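Local coordinates for Nitrate/nitrite binding protein NrtA (Synechocystis sp., PDB 2G29) that binds nitrate as the periplasmic solute-binding component of an ABC transporter that takes up nitrate and probably also nitrite, at residues K157-F162 with N203-F208; A327-K332 with N362-W367. All coordinates share one frame; numbering follows the deposited sequence.

Contact 1 of 2, residues K157-F162 with N203-F208; sequences KVAMTF and NAMESF
Strands 157-160 and 207-211 run parallel in the mixed sheet of one domain of this periplasmic binding protein, and the contact catches them where they first come together. Lys157 O receives Glu206 N nearly along its C=O axis, at 2.9 Å, just before the second strand begins. Ala159 N, two residues after Lys157, donates to Ser207 O, in its carbonyl plane, at 2.8 Å, and Ala159 then pairs with Phe208, CA to CA 4.4 Å. A CA-H...O contact from Phe208 CA to Ala159 O accompanies this pairing.

The side chains sort onto two faces. On one, the methyl of Ala159 fits between Met205 CG and Phe208 CB, 3.8 Å from each; Met205 bends at chi2 so that its CE also reaches this methyl. Met196 of helix 196-201 packs on Ala159 and Phe208, and Val200 on Phe208. On the other lie Val158 and Ser207; Ser207 OG, anti to the backbone N, bonds to Gln129 O, while Ile171 and Trp174 of helix 166-177 press on Ser207. Glu206 folds back at chi2; its OE2 bonds to Tyr134 OH, and its OE1 accepts at 2.6 Å from a water that in turn accepts from Lys157 N.

Contact 2 of 2, residues A327-K332 with N362-W367; sequences ASYPYK and NREDLW
Trp367, in the first turn of helix 364-373, carries much of this contact, and its side chain can be followed outward. Trp367 CB lies 4.0 Å from Pro330 CD. With CG anti to the backbone N (chi1 -171°), the indole presents one face to the chain at Tyr329-Pro330: Pro330 CD and Tyr329 CA both sit over the five-membered ring in CH-pi contacts. Farther out, the Tyr329 ring stands edge-to-face on the six-membered ring, planes 83° apart, its CD1 3.5 Å from Trp367 CE3. At the rim, Trp367 NE1 gives an almost straight bond in the ring plane to Ser328 OG, 2.9 Å away, which is also bonded to Gln267. An alanine in place of Trp367 removes the indole donor and face, and would probably loosen the hold on Ser328 and the packing of Tyr329 and Pro330.

Beyond the indole, Tyr329 OH donates a short 2.5 Å bond to Glu364 OE1, from above the carboxylate plane; Arg368 also pairs with that oxygen. Asn362 spans both segments: ND2 donates to the O of Pro330, the residue at the centre of an inverse gamma turn, while OD1 accepts Glu364 N in an Asx turn. Lys332 pairs with Asp359 and reaches Glu364 OE2 through water. The contact thus joins the start of helix 332-344 to the junction of helices 354-361 and 364-373, against strand 115-120.

The two contacts follow each other along the chain, contact 1 closing before contact 2 opens, and lie on opposite sides of its centre, 31 Å apart centre to centre and about 17 Å at their nearest atoms. They share no strand. Contact 1 is built into the sheet that holds strands 157-160 and 207-211, whereas contact 2 sets the later helical part against strand 115-120 of the other sheet. Neither contains a nitrate-binding residue, but the Phe208 side chain is about 8 Å from that of His167, and the side chain of Pro330 about 11 Å from that of Lys240. Nitrate-binding residues lie in strands of both sheets, Gln126 and Gly211 in one and Lys240 in the other, consistent with a site between two domains.

Contact 1 of 2, residues K157-F162 with N203-F208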
loop_
_atom_site.group_PDB
_atom_site.type_symbol
_atom_site.label_atom_id
_atom_site.label_comp_id
_atom_site.label_asym_id
_atom_site.label_seq_id
_atom_site.Cartn_x
_atom_site.Cartn_y
_atom_site.Cartn_z
ATOM N N LYS A 157 -18.626 11.924 5.016
ATOM C CA LYS A 157 -17.489 11.609 4.166
ATOM C C LYS A 157 -16.607 10.562 4.825
ATOM O O LYS A 157 -16.506 10.479 6.050
ATOM C CB LYS A 157 -16.620 12.859 3.948
ATOM C CG LYS A 157 -17.324 14.112 3.400
ATOM C CD LYS A 157 -17.982 13.835 2.067
ATOM C CE LYS A 157 -18.530 15.107 1.423
ATOM N NZ LYS A 157 -19.168 14.829 0.086
ATOM N N VAL A 158 -15.976 9.737 4.002
ATOM C CA VAL A 158 -14.991 8.807 4.542
ATOM C C VAL A 158 -13.721 9.109 3.727
ATOM O O VAL A 158 -13.776 9.300 2.494
ATOM C CB VAL A 158 -15.396 7.337 4.413
ATOM C CG1 VAL A 158 -16.749 7.113 5.102
ATOM C CG2 VAL A 158 -15.455 6.936 2.994
ATOM N N ALA A 159 -12.579 9.188 4.397
ATOM C CA ALA A 159 -11.356 9.540 3.671
ATOM C C ALA A 159 -10.484 8.358 3.309
ATOM O O ALA A 159 -10.323 7.412 4.093
ATOM C CB ALA A 159 -10.514 10.528 4.486
ATOM N N MET A 160 -9.931 8.432 2.103
ATOM C CA MET A 160 -9.006 7.432 1.599
ATOM C C MET A 160 -7.863 8.214 0.963
ATOM O O MET A 160 -7.839 9.451 0.990
ATOM C CB MET A 160 -9.679 6.420 0.682
ATOM C CG MET A 160 -10.625 6.967 -0.369
ATOM S SD MET A 160 -9.721 7.808 -1.702
ATOM C CE MET A 160 -11.114 8.327 -2.794
ATOM N N THR A 161 -6.893 7.491 0.412
ATOM C CA THR A 161 -5.647 8.135 0.017
ATOM C C THR A 161 -5.411 8.485 -1.452
ATOM O O THR A 161 -4.479 9.216 -1.753
ATOM C CB THR A 161 -4.512 7.221 0.481
ATOM O OG1 THR A 161 -4.663 5.980 -0.184
ATOM C CG2 THR A 161 -4.574 6.987 1.977
ATOM N N PHE A 162 -6.225 7.937 -2.339
ATOM C CA PHE A 162 -6.093 8.153 -3.770
ATOM C C PHE A 162 -7.236 7.392 -4.400
ATOM O O PHE A 162 -7.492 6.243 -4.015
ATOM C CB PHE A 162 -4.771 7.559 -4.319
ATOM C CG PHE A 162 -4.474 7.976 -5.737
ATOM C CD1 PHE A 162 -4.034 9.270 -6.010
ATOM C CD2 PHE A 162 -4.713 7.101 -6.791
ATOM C CE1 PHE A 162 -3.825 9.691 -7.328
ATOM C CE2 PHE A 162 -4.507 7.519 -8.123
ATOM C CZ PHE A 162 -4.065 8.798 -8.385
ATOM N N ASN A 203 -12.839 17.179 12.133
ATOM C CA ASN A 203 -14.050 16.523 11.654
ATOM C C ASN A 203 -14.293 16.621 10.146
ATOM O O ASN A 203 -15.432 16.826 9.694
ATOM C CB ASN A 203 -15.284 17.073 12.406
ATOM C CG ASN A 203 -16.430 16.088 12.411
ATOM O OD1 ASN A 203 -16.206 14.880 12.553
ATOM N ND2 ASN A 203 -17.665 16.581 12.274
ATOM N N ALA A 204 -13.241 16.456 9.353
ATOM C CA ALA A 204 -13.387 16.512 7.914
ATOM C C ALA A 204 -14.009 15.225 7.363
ATOM O O ALA A 204 -14.422 15.185 6.207
ATOM C CB ALA A 204 -12.020 16.751 7.253
ATOM N N MET A 205 -14.022 14.162 8.170
ATOM C CA MET A 205 -14.589 12.891 7.740
ATOM C C MET A 205 -14.971 12.061 8.971
ATOM O O MET A 205 -14.456 12.283 10.052
ATOM C CB MET A 205 -13.594 12.078 6.884
ATOM C CG MET A 205 -12.320 11.621 7.607
ATOM S SD MET A 205 -11.123 12.932 7.978
ATOM C CE MET A 205 -9.570 11.929 8.100
ATOM N N GLU A 206 -15.860 11.092 8.776
ATOM C CA GLU A 206 -16.350 10.213 9.844
ATOM C C GLU A 206 -15.449 9.028 10.085
ATOM O O GLU A 206 -15.357 8.508 11.204
ATOM C CB GLU A 206 -17.731 9.623 9.476
ATOM C CG GLU A 206 -18.783 10.654 9.102
ATOM C CD GLU A 206 -18.937 11.745 10.141
ATOM O OE1 GLU A 206 -18.821 12.932 9.757
ATOM O OE2 GLU A 206 -19.131 11.415 11.324
ATOM N N SER A 207 -14.789 8.595 9.008
ATOM C CA SER A 207 -13.937 7.398 9.043
ATOM C C SER A 207 -12.837 7.592 8.006
ATOM O O SER A 207 -12.994 8.391 7.084
ATOM C CB SER A 207 -14.793 6.154 8.667
ATOM O OG SER A 207 -14.056 4.945 8.716
ATOM N N PHE A 208 -11.747 6.840 8.147
ATOM C CA PHE A 208 -10.657 6.950 7.192
ATOM C C PHE A 208 -9.786 5.707 7.173
ATOM O O PHE A 208 -9.710 4.964 8.161
ATOM C CB PHE A 208 -9.806 8.219 7.442
ATOM C CG PHE A 208 -9.083 8.267 8.783
ATOM C CD1 PHE A 208 -7.714 7.996 8.841
ATOM C CD2 PHE A 208 -9.732 8.703 9.961
ATOM C CE1 PHE A 208 -6.998 8.176 10.060
ATOM C CE2 PHE A 208 -9.025 8.870 11.143
ATOM C CZ PHE A 208 -7.639 8.606 11.195
HETATM O O HOH W 1 -18.247 13.583 7.255
#

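Contact 2 of 2, residues A327-K332 with N362-W367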
loop_
_atom_site.group_PDB
_atom_site.type_symbol
_atom_site.label_atom_id
_atom_site.label_comp_id
_atom_site.label_asym_id
_atom_site.label_seq_id
_atom_site.Cartn_x
_atom_site.Cartn_y
_atom_site.Cartn_z
ATOM N N ALA A 327 6.030 -12.165 0.860
ATOM C CA ALA A 327 5.538 -10.776 0.800
ATOM C C ALA A 327 6.049 -9.886 -0.334
ATOM O O ALA A 327 5.307 -9.066 -0.878
ATOM C CB ALA A 327 5.831 -10.081 2.126
ATOM N N SER A 328 7.328 -10.018 -0.656
ATOM C CA SER A 328 7.945 -9.215 -1.680
ATOM C C SER A 328 7.604 -9.654 -3.103
ATOM O O SER A 328 7.595 -8.854 -4.029
ATOM C CB SER A 328 9.455 -9.252 -1.457
ATOM O OG SER A 328 10.130 -8.512 -2.430
ATOM N N TYR A 329 7.301 -10.931 -3.297
ATOM C CA TYR A 329 7.001 -11.402 -4.657
ATOM C C TYR A 329 5.709 -10.755 -5.145
ATOM O O TYR A 329 4.671 -10.900 -4.521
ATOM C CB TYR A 329 6.890 -12.924 -4.675
ATOM C CG TYR A 329 6.599 -13.448 -6.060
ATOM C CD1 TYR A 329 7.583 -13.469 -7.042
ATOM C CD2 TYR A 329 5.324 -13.887 -6.402
ATOM C CE1 TYR A 329 7.305 -13.914 -8.333
ATOM C CE2 TYR A 329 5.024 -14.338 -7.682
ATOM C CZ TYR A 329 6.014 -14.349 -8.647
ATOM O OH TYR A 329 5.695 -14.825 -9.896
ATOM N N PRO A 330 5.761 -10.028 -6.272
ATOM C CA PRO A 330 4.567 -9.346 -6.799
ATOM C C PRO A 330 3.664 -10.260 -7.599
ATOM O O PRO A 330 3.772 -10.384 -8.803
ATOM C CB PRO A 330 5.158 -8.215 -7.628
ATOM C CG PRO A 330 6.406 -8.857 -8.230
ATOM C CD PRO A 330 6.954 -9.745 -7.091
ATOM N N TYR A 331 2.784 -10.944 -6.885
ATOM C CA TYR A 331 1.864 -11.862 -7.544
ATOM C C TYR A 331 0.976 -11.136 -8.558
ATOM O O TYR A 331 0.326 -10.113 -8.250
ATOM C CB TYR A 331 0.953 -12.554 -6.515
ATOM C CG TYR A 331 1.624 -13.600 -5.645
ATOM C CD1 TYR A 331 2.057 -13.282 -4.371
ATOM C CD2 TYR A 331 1.813 -14.911 -6.111
ATOM C CE1 TYR A 331 2.657 -14.235 -3.552
ATOM C CE2 TYR A 331 2.418 -15.860 -5.297
ATOM C CZ TYR A 331 2.827 -15.520 -4.028
ATOM O OH TYR A 331 3.381 -16.480 -3.183
ATOM N N LYS A 332 0.941 -11.672 -9.768
ATOM C CA LYS A 332 0.061 -11.118 -10.805
ATOM C C LYS A 332 -1.421 -11.281 -10.395
ATOM O O LYS A 332 -2.237 -10.432 -10.743
ATOM C CB LYS A 332 0.312 -11.819 -12.144
ATOM C CG LYS A 332 1.607 -11.409 -12.840
ATOM C CD LYS A 332 1.809 -12.158 -14.133
ATOM C CE LYS A 332 2.936 -11.560 -14.916
ATOM N NZ LYS A 332 3.086 -12.251 -16.253
ATOM N N ASN A 362 3.345 -5.880 -14.634
ATOM C CA ASN A 362 3.950 -6.685 -13.584
ATOM C C ASN A 362 5.240 -7.330 -14.077
ATOM O O ASN A 362 5.238 -8.035 -15.080
ATOM C CB ASN A 362 2.937 -7.751 -13.105
ATOM C CG ASN A 362 3.490 -8.615 -12.001
ATOM O OD1 ASN A 362 4.430 -9.401 -12.223
ATOM N ND2 ASN A 362 2.924 -8.481 -10.798
ATOM N N ARG A 363 6.342 -7.049 -13.371
ATOM C CA ARG A 363 7.615 -7.622 -13.780
ATOM C C ARG A 363 8.141 -8.619 -12.761
ATOM O O ARG A 363 9.307 -8.525 -12.308
ATOM C CB ARG A 363 8.652 -6.521 -14.038
ATOM C CG ARG A 363 8.259 -5.577 -15.199
ATOM C CD ARG A 363 7.934 -6.340 -16.477
ATOM N NE ARG A 363 9.075 -7.129 -16.948
ATOM C CZ ARG A 363 10.102 -6.641 -17.641
ATOM N NH1 ARG A 363 10.151 -5.362 -17.983
ATOM N NH2 ARG A 363 11.119 -7.450 -17.956
ATOM N N GLU A 364 7.281 -9.566 -12.389
ATOM C CA GLU A 364 7.699 -10.648 -11.478
ATOM C C GLU A 364 8.895 -11.393 -12.097
ATOM O O GLU A 364 9.641 -12.063 -11.363
ATOM C CB GLU A 364 6.517 -11.603 -11.202
ATOM C CG GLU A 364 5.950 -12.323 -12.450
ATOM C CD GLU A 364 6.741 -13.547 -12.824
ATOM O OE1 GLU A 364 7.143 -14.305 -11.917
ATOM O OE2 GLU A 364 6.894 -13.790 -14.047
ATOM N N ASP A 365 9.044 -11.327 -13.415
ATOM C CA ASP A 365 10.193 -11.967 -14.077
ATOM C C ASP A 365 11.489 -11.283 -13.619
ATOM O O ASP A 365 12.481 -11.966 -13.358
ATOM C CB ASP A 365 10.081 -11.919 -15.617
ATOM C CG ASP A 365 9.968 -10.498 -16.173
ATOM O OD1 ASP A 365 9.165 -9.690 -15.662
ATOM O OD2 ASP A 365 10.693 -10.213 -17.152
ATOM N N LEU A 366 11.501 -9.954 -13.520
ATOM C CA LEU A 366 12.675 -9.225 -13.019
ATOM C C LEU A 366 12.893 -9.568 -11.535
ATOM O O LEU A 366 14.039 -9.667 -11.074
ATOM C CB LEU A 366 12.484 -7.705 -13.210
ATOM C CG LEU A 366 12.406 -7.266 -14.667
ATOM C CD1 LEU A 366 12.347 -5.763 -14.782
ATOM C CD2 LEU A 366 13.695 -7.758 -15.378
ATOM N N TRP A 367 11.806 -9.769 -10.777
ATOM C CA TRP A 367 11.947 -10.114 -9.380
ATOM C C TRP A 367 12.635 -11.464 -9.252
ATOM O O TRP A 367 13.584 -11.606 -8.463
ATOM C CB TRP A 367 10.565 -10.103 -8.680
ATOM C CG TRP A 367 10.628 -10.253 -7.166
ATOM C CD1 TRP A 367 10.516 -9.245 -6.247
ATOM C CD2 TRP A 367 10.801 -11.470 -6.407
ATOM N NE1 TRP A 367 10.615 -9.743 -4.973
ATOM C CE2 TRP A 367 10.776 -11.104 -5.038
ATOM C CE3 TRP A 367 10.967 -12.825 -6.749
ATOM C CZ2 TRP A 367 10.914 -12.045 -3.998
ATOM C CZ3 TRP A 367 11.105 -13.766 -5.721
ATOM C CH2 TRP A 367 11.073 -13.367 -4.357
HETATM O O HOH W 2 6.119 -12.563 -16.301
HETATM O O HOH W 3 4.891 -9.913 -17.078
#